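Local structure of CopC (Methylosinus trichosporium OB3b, 5ICU) at residues I39-S42 and T43-V47. The protein binds copper(II) on a small cupredoxin-like beta sandwich and probably takes part in periplasmic copper homeostasis. Sequence-based numbering, arbitrary orientation.
Sequences ILDS and TGKLV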
loop_
_atom_site.group_PDB
_atom_site.type_symbol
_atom_site.label_atom_id
_atom_site.label_comp_id
_atom_site.label_asym_id
_atom_site.label_seq_id
_atom_site.Cartn_x
_atom_site.Cartn_y
_atom_site.Cartn_z
ATOM N N ILE A 39 2.271 -4.886 3.700
ATOM C CA ILE A 39 2.647 -5.690 2.548
ATOM C C ILE A 39 2.873 -7.094 3.000
ATOM O O ILE A 39 3.625 -7.339 3.956
ATOM C CB ILE A 39 3.939 -5.141 1.894
ATOM C CG1 ILE A 39 3.748 -3.681 1.441
ATOM C CG2 ILE A 39 4.386 -6.025 0.736
ATOM C CD1 ILE A 39 5.003 -3.034 0.913
ATOM N N LEU A 40 2.221 -8.024 2.309
ATOM C CA LEU A 40 2.342 -9.480 2.539
ATOM C C LEU A 40 3.059 -10.090 1.371
ATOM O O LEU A 40 2.843 -9.696 0.247
ATOM C CB LEU A 40 0.953 -10.147 2.663
ATOM C CG LEU A 40 -0.008 -9.553 3.648
ATOM C CD1 LEU A 40 -1.296 -10.379 3.634
ATOM C CD2 LEU A 40 0.567 -9.428 5.049
ATOM N N ASP A 41 3.946 -11.037 1.632
ATOM C CA ASP A 41 4.576 -11.785 0.532
ATOM C C ASP A 41 3.684 -12.889 0.006
ATOM O O ASP A 41 2.535 -13.000 0.431
ATOM C CB ASP A 41 5.992 -12.267 0.943
ATOM C CG ASP A 41 6.003 -13.486 1.843
ATOM O OD1 ASP A 41 4.988 -14.122 2.043
ATOM O OD2 ASP A 41 7.108 -13.819 2.378
ATOM N N SER A 42 4.180 -13.663 -0.953
ATOM C CA SER A 42 3.366 -14.630 -1.639
ATOM C C SER A 42 2.960 -15.807 -0.803
ATOM O O SER A 42 2.151 -16.597 -1.244
ATOM C CB SER A 42 4.087 -15.116 -2.902
ATOM O OG SER A 42 5.238 -15.846 -2.590
ATOM N N THR A 43 3.525 -15.937 0.401
ATOM C CA THR A 43 3.068 -16.943 1.399
ATOM C C THR A 43 2.130 -16.342 2.463
ATOM O O THR A 43 1.604 -17.040 3.333
ATOM C CB THR A 43 4.264 -17.637 2.101
ATOM O OG1 THR A 43 4.887 -16.766 3.035
ATOM C CG2 THR A 43 5.294 -18.079 1.095
ATOM N N GLY A 44 1.916 -15.043 2.396
ATOM C CA GLY A 44 1.136 -14.311 3.364
ATOM C C GLY A 44 1.937 -13.834 4.584
ATOM O O GLY A 44 1.334 -13.332 5.504
ATOM N N LYS A 45 3.263 -13.949 4.547
ATOM C CA LYS A 45 4.101 -13.429 5.616
ATOM C C LYS A 45 4.104 -11.904 5.577
ATOM O O LYS A 45 4.227 -11.280 4.516
ATOM C CB LYS A 45 5.526 -13.950 5.465
ATOM C CG LYS A 45 6.432 -13.545 6.589
ATOM C CD LYS A 45 7.772 -14.266 6.519
ATOM C CE LYS A 45 8.597 -13.958 7.763
ATOM N NZ LYS A 45 8.945 -12.512 7.880
ATOM N N LEU A 46 4.004 -11.289 6.752
ATOM C CA LEU A 46 4.047 -9.837 6.885
ATOM C C LEU A 46 5.447 -9.334 6.604
ATOM O O LEU A 46 6.380 -9.675 7.299
ATOM C CB LEU A 46 3.564 -9.446 8.283
ATOM C CG LEU A 46 3.543 -7.937 8.566
ATOM C CD1 LEU A 46 2.632 -7.171 7.661
ATOM C CD2 LEU A 46 3.206 -7.719 10.041
ATOM N N VAL A 47 5.581 -8.511 5.576
ATOM C CA VAL A 47 6.877 -7.908 5.204
ATOM C C VAL A 47 7.099 -6.614 5.986
ATOM O O VAL A 47 8.175 -6.397 6.565
ATOM C CB VAL A 47 6.934 -7.646 3.696
ATOM C CG1 VAL A 47 8.248 -6.959 3.313
ATOM C CG2 VAL A 47 6.826 -8.980 2.926
#
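Thr43 meets Asp41 OD1 twice: Thr43 OG1 donates to its syn lone pair at 2.8 Å, whereas Thr43 N reaches it at 2.9 Å from above the carboxylate plane. With chi1 at 78°, Asp41 CG lies between backbone N and carbonyl carbon, folding the carboxylate back over the turn. At phi 87° a side chain on Gly44 would jam against Thr43 O, hence the glycine; Gly44 N closes the type I turn on Asp41 O (2.9 Å). Lys45 N adds a third bond to Asp41 OD1 at 3.0 Å, again out of plane, while Lys45 O accepts from Asp41 N (2.9 Å). Replacing Asp41 by alanine removes this acceptor and would probably leave the Thr43 and Lys45 amides without a mate and the Thr43 hydroxyl freer to turn. Leu46 pairs with Leu40 at a non-hydrogen-bonded position, Leu46 CD1 lying 4.0 Å from Leu40 CD2 on one sheet face. Val47 N bonds to Ile39 O at 2.8 Å, and its CG2 rests 3.9 Å from Asp41 CB. This is a 3:5 beta hairpin, a type I turn with a G1 bulge at Gly44 reinforced by an Asx turn at Asp41, joining strands 36-40 and 46-50 at the sheet edge.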